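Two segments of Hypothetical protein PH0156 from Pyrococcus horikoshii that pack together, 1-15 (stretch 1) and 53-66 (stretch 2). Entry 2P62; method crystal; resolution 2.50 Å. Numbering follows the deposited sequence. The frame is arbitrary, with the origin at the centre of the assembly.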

# COMPACT_ATOMS: atom_id res chain seq x y z
N MET A 1 -24.55 -10.77 19.28
CA MET A 1 -24.08 -11.00 17.89
C MET A 1 -23.16 -12.25 17.83
O MET A 1 -22.42 -12.54 18.78
CB MET A 1 -23.33 -9.74 17.44
CG MET A 1 -23.45 -9.36 15.98
SD MET A 1 -24.99 -8.61 15.43
CE MET A 1 -24.51 -8.38 13.76
N ARG A 2 -23.22 -13.00 16.73
CA ARG A 2 -22.34 -14.17 16.57
C ARG A 2 -21.04 -13.61 16.02
O ARG A 2 -21.05 -12.80 15.09
CB ARG A 2 -22.91 -15.16 15.55
CG ARG A 2 -24.05 -15.99 16.05
CD ARG A 2 -25.23 -15.91 15.11
NE ARG A 2 -24.94 -16.36 13.75
CZ ARG A 2 -24.36 -17.52 13.45
NH1 ARG A 2 -23.98 -18.33 14.41
NH2 ARG A 2 -24.20 -17.88 12.19
N ILE A 3 -19.93 -14.04 16.59
CA ILE A 3 -18.64 -13.55 16.15
C ILE A 3 -17.77 -14.65 15.57
O ILE A 3 -17.64 -15.72 16.17
CB ILE A 3 -17.84 -12.92 17.31
CG1 ILE A 3 -18.66 -11.85 18.02
CG2 ILE A 3 -16.57 -12.29 16.76
CD1 ILE A 3 -17.98 -11.34 19.24
N LYS A 4 -17.18 -14.37 14.42
CA LYS A 4 -16.28 -15.29 13.74
C LYS A 4 -14.99 -14.53 13.48
O LYS A 4 -15.01 -13.38 13.02
CB LYS A 4 -16.88 -15.76 12.42
CG LYS A 4 -18.24 -16.41 12.56
CD LYS A 4 -18.64 -17.07 11.26
CE LYS A 4 -20.03 -17.69 11.37
NZ LYS A 4 -20.36 -18.42 10.10
N LEU A 5 -13.85 -15.16 13.77
CA LEU A 5 -12.55 -14.55 13.57
C LEU A 5 -11.86 -15.08 12.31
O LEU A 5 -11.76 -16.29 12.09
CB LEU A 5 -11.66 -14.82 14.80
CG LEU A 5 -10.23 -14.26 14.80
CD1 LEU A 5 -10.29 -12.73 14.68
CD2 LEU A 5 -9.52 -14.66 16.09
N ILE A 6 -11.41 -14.15 11.47
CA ILE A 6 -10.71 -14.49 10.24
C ILE A 6 -9.29 -13.93 10.30
O ILE A 6 -9.09 -12.72 10.40
CB ILE A 6 -11.42 -13.92 9.00
CG1 ILE A 6 -12.88 -14.39 8.97
CG2 ILE A 6 -10.68 -14.35 7.73
CD1 ILE A 6 -13.67 -14.01 7.72
N ILE A 7 -8.31 -14.83 10.26
CA ILE A 7 -6.91 -14.46 10.33
C ILE A 7 -6.20 -14.68 9.00
O ILE A 7 -6.13 -15.80 8.50
CB ILE A 7 -6.16 -15.27 11.41
CG1 ILE A 7 -6.91 -15.19 12.75
CG2 ILE A 7 -4.73 -14.74 11.55
CD1 ILE A 7 -6.35 -16.10 13.84
N VAL A 8 -5.67 -13.60 8.44
CA VAL A 8 -4.95 -13.67 7.17
C VAL A 8 -3.55 -13.13 7.39
O VAL A 8 -3.25 -12.59 8.46
CB VAL A 8 -5.66 -12.83 6.09
CG1 VAL A 8 -7.02 -13.43 5.78
CG2 VAL A 8 -5.80 -11.39 6.55
N GLU A 9 -2.69 -13.25 6.38
CA GLU A 9 -1.32 -12.78 6.52
C GLU A 9 -1.09 -11.28 6.32
O GLU A 9 -0.40 -10.66 7.13
CB GLU A 9 -0.38 -13.54 5.58
CG GLU A 9 1.09 -13.29 5.90
CD GLU A 9 2.03 -14.05 4.98
OE1 GLU A 9 1.72 -15.22 4.65
OE2 GLU A 9 3.08 -13.48 4.60
N GLY A 10 -1.65 -10.70 5.26
CA GLY A 10 -1.45 -9.28 5.01
C GLY A 10 -2.63 -8.53 4.43
O GLY A 10 -3.73 -9.07 4.30
N LYS A 11 -2.40 -7.26 4.10
CA LYS A 11 -3.44 -6.39 3.54
C LYS A 11 -4.04 -6.98 2.26
O LYS A 11 -5.26 -6.94 2.08
CB LYS A 11 -2.86 -5.01 3.22
CG LYS A 11 -3.90 -3.91 3.07
CD LYS A 11 -4.48 -3.53 4.43
CE LYS A 11 -5.28 -2.22 4.39
NZ LYS A 11 -6.50 -2.29 3.55
N THR A 12 -3.19 -7.53 1.39
CA THR A 12 -3.68 -8.12 0.14
C THR A 12 -4.76 -9.18 0.42
O THR A 12 -5.81 -9.19 -0.23
CB THR A 12 -2.53 -8.77 -0.68
OG1 THR A 12 -1.78 -9.67 0.15
CG2 THR A 12 -1.60 -7.71 -1.26
N ASP A 13 -4.49 -10.06 1.39
CA ASP A 13 -5.44 -11.11 1.75
C ASP A 13 -6.68 -10.51 2.39
O ASP A 13 -7.79 -11.02 2.20
CB ASP A 13 -4.80 -12.13 2.72
CG ASP A 13 -3.38 -12.52 2.32
OD1 ASP A 13 -2.43 -12.01 2.95
OD2 ASP A 13 -3.20 -13.33 1.38
N GLU A 14 -6.52 -9.43 3.15
CA GLU A 14 -7.68 -8.80 3.78
C GLU A 14 -8.61 -8.15 2.75
O GLU A 14 -9.83 -8.23 2.87
CB GLU A 14 -7.24 -7.76 4.82
CG GLU A 14 -8.41 -6.93 5.39
CD GLU A 14 -7.95 -5.65 6.08
OE1 GLU A 14 -7.47 -5.72 7.23
OE2 GLU A 14 -8.06 -4.58 5.47
N SER A 15 -8.03 -7.52 1.73
CA SER A 15 -8.84 -6.87 0.69
C SER A 15 -9.62 -7.89 -0.11
O SER A 15 -10.81 -7.70 -0.38
CB SER A 15 -7.97 -6.05 -0.26
OG SER A 15 -7.44 -4.91 0.37
N LEU A 53 -16.74 -6.66 9.77
CA LEU A 53 -17.79 -6.70 8.78
C LEU A 53 -19.01 -7.34 9.43
O LEU A 53 -18.88 -8.35 10.13
CB LEU A 53 -17.35 -7.52 7.57
CG LEU A 53 -16.05 -7.12 6.87
CD1 LEU A 53 -15.89 -7.94 5.59
CD2 LEU A 53 -16.07 -5.62 6.54
N GLU A 54 -20.19 -6.77 9.20
CA GLU A 54 -21.41 -7.30 9.79
C GLU A 54 -22.59 -7.44 8.84
O GLU A 54 -22.69 -6.70 7.85
CB GLU A 54 -21.84 -6.43 10.98
CG GLU A 54 -20.82 -6.38 12.10
CD GLU A 54 -21.26 -5.49 13.24
OE1 GLU A 54 -20.54 -5.43 14.26
OE2 GLU A 54 -22.32 -4.84 13.12
N LYS A 55 -23.47 -8.38 9.15
CA LYS A 55 -24.68 -8.65 8.39
C LYS A 55 -25.60 -9.54 9.23
O LYS A 55 -25.16 -10.56 9.76
CB LYS A 55 -24.35 -9.36 7.08
CG LYS A 55 -25.56 -9.67 6.21
CD LYS A 55 -25.11 -10.44 4.98
CE LYS A 55 -26.28 -10.95 4.17
NZ LYS A 55 -27.19 -9.84 3.80
N ASP A 56 -26.86 -9.13 9.34
CA ASP A 56 -27.84 -9.87 10.13
C ASP A 56 -27.27 -10.05 11.54
O ASP A 56 -26.97 -9.06 12.21
CB ASP A 56 -28.15 -11.23 9.49
CG ASP A 56 -28.78 -11.11 8.10
OD1 ASP A 56 -29.80 -10.41 7.97
OD2 ASP A 56 -28.25 -11.73 7.14
N ASN A 57 -27.10 -11.29 12.00
CA ASN A 57 -26.57 -11.53 13.33
C ASN A 57 -25.15 -12.09 13.36
O ASN A 57 -24.71 -12.68 14.35
CB ASN A 57 -27.51 -12.45 14.13
CG ASN A 57 -27.43 -13.91 13.71
OD1 ASN A 57 -28.09 -14.78 14.31
ND2 ASN A 57 -26.63 -14.20 12.69
N ILE A 58 -24.42 -11.91 12.26
CA ILE A 58 -23.04 -12.39 12.16
C ILE A 58 -22.02 -11.26 12.04
O ILE A 58 -22.14 -10.40 11.17
CB ILE A 58 -22.83 -13.30 10.95
CG1 ILE A 58 -23.64 -14.60 11.11
CG2 ILE A 58 -21.33 -13.59 10.79
CD1 ILE A 58 -23.48 -15.56 9.94
N ALA A 59 -21.01 -11.30 12.90
CA ALA A 59 -19.93 -10.33 12.86
C ALA A 59 -18.64 -11.06 12.48
O ALA A 59 -18.28 -12.05 13.10
CB ALA A 59 -19.76 -9.67 14.23
N LEU A 60 -17.96 -10.57 11.45
CA LEU A 60 -16.70 -11.16 11.02
C LEU A 60 -15.58 -10.21 11.39
O LEU A 60 -15.53 -9.07 10.93
CB LEU A 60 -16.69 -11.39 9.51
CG LEU A 60 -17.77 -12.36 9.00
CD1 LEU A 60 -17.78 -12.35 7.49
CD2 LEU A 60 -17.51 -13.75 9.55
N VAL A 61 -14.68 -10.68 12.26
CA VAL A 61 -13.54 -9.89 12.69
C VAL A 61 -12.34 -10.40 11.92
O VAL A 61 -11.90 -11.53 12.12
CB VAL A 61 -13.31 -10.05 14.20
CG1 VAL A 61 -12.11 -9.22 14.64
CG2 VAL A 61 -14.57 -9.61 14.97
N ILE A 62 -11.81 -9.57 11.03
CA ILE A 62 -10.67 -9.94 10.20
C ILE A 62 -9.41 -9.22 10.67
O ILE A 62 -9.41 -8.00 10.84
CB ILE A 62 -10.92 -9.54 8.74
CG1 ILE A 62 -12.29 -10.07 8.30
CG2 ILE A 62 -9.81 -10.08 7.84
CD1 ILE A 62 -12.67 -9.63 6.93
N ILE A 63 -8.34 -9.98 10.89
CA ILE A 63 -7.07 -9.40 11.32
C ILE A 63 -5.94 -9.89 10.42
O ILE A 63 -6.01 -11.00 9.88
CB ILE A 63 -6.70 -9.80 12.78
CG1 ILE A 63 -6.57 -11.31 12.90
CG2 ILE A 63 -7.76 -9.31 13.74
CD1 ILE A 63 -6.16 -11.77 14.28
N HIS A 64 -4.91 -9.07 10.27
CA HIS A 64 -3.75 -9.42 9.46
C HIS A 64 -2.49 -8.81 10.08
O HIS A 64 -2.58 -8.07 11.05
CB HIS A 64 -3.90 -8.91 8.03
CG HIS A 64 -3.78 -7.42 7.90
ND1 HIS A 64 -4.84 -6.57 8.13
CD2 HIS A 64 -2.73 -6.64 7.58
CE1 HIS A 64 -4.44 -5.32 7.96
NE2 HIS A 64 -3.16 -5.34 7.62
N ALA A 65 -1.33 -9.12 9.49
CA ALA A 65 -0.03 -8.63 9.97
C ALA A 65 0.08 -8.81 11.48
O ALA A 65 0.61 -7.95 12.20
CB ALA A 65 0.14 -7.15 9.59
N GLU A 66 -0.44 -9.93 11.97
CA GLU A 66 -0.40 -10.21 13.39
C GLU A 66 0.98 -10.72 13.79
O GLU A 66 1.50 -10.38 14.85
CB GLU A 66 -1.47 -11.24 13.76
CG GLU A 66 -1.93 -11.16 15.20
CD GLU A 66 -2.69 -9.87 15.49
OE1 GLU A 66 -2.88 -9.52 16.68
OE2 GLU A 66 -3.10 -9.20 14.52

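Eight backbone hydrogen bonds carry the polar part of this contact, and seven of them form a parallel ladder along strands 2-7 and 58-63, reaching one residue beyond at Asn-57 and Val-8. Arg-2 N donates to Asn-57 O at 2.8 Å, and Ala-59 N returns a bond to Arg-2 O at 2.7 Å. Lys-4 repeats the pattern, its N to Ala-59 O at 2.9 Å and its O from Val-61 N at 2.8 Å; so does Ile-6, with N to Val-61 O at 2.7 Å and O from Ile-63 N at 2.9 Å. Val-8 N to Ile-63 O, 3.0 Å, closes the ladder. All seven N-H...acceptor angles exceed 160°, so the bonds are close to straight, and Arg-2, Lys-4 and Ile-6 bond through both N and O, as parallel pairing requires. Beyond the ladder, Ala-65 N reaches Glu-9 O at 3.0 Å with a more bent angle of 151°.

CA-H...O contacts supplement these bonds; the shortest joins Ile-62 CA to Ile-6 O at 3.2 Å.

At the C-terminal end of the pairing, Glu-14 OE1 lies 2.9 Å from His-64 ND1, a close polar approach whose proton placement the geometry leaves open. Lys-11 CA sits over one face of the His-64 ring. Within stretch 1, Gly-10, at the N-cap position right before the helix, donates from its N to Asp-13 OD1 at 2.8 Å, while Lys-11 NZ makes a weak salt-bridge hydrogen bond to Glu-14 OE2 at 3.4 Å.

Side chains pack on the two faces set by the register, either with the paired residue or, as for Ile-3 with Val-61, with the next residue on that face. On the face bearing Ile-3, Leu-5 and Ile-7, Ile-3 CG2 meets Val-61 CG2 at 3.8 Å, and Ile-7 CG1 meets Ile-63 CD1 at 3.8 Å. On the other face, Ile-6 CB lies 4.0 Å from Ile-62 CG1. Together the two stretches bury 1160 Å², summed over both sides.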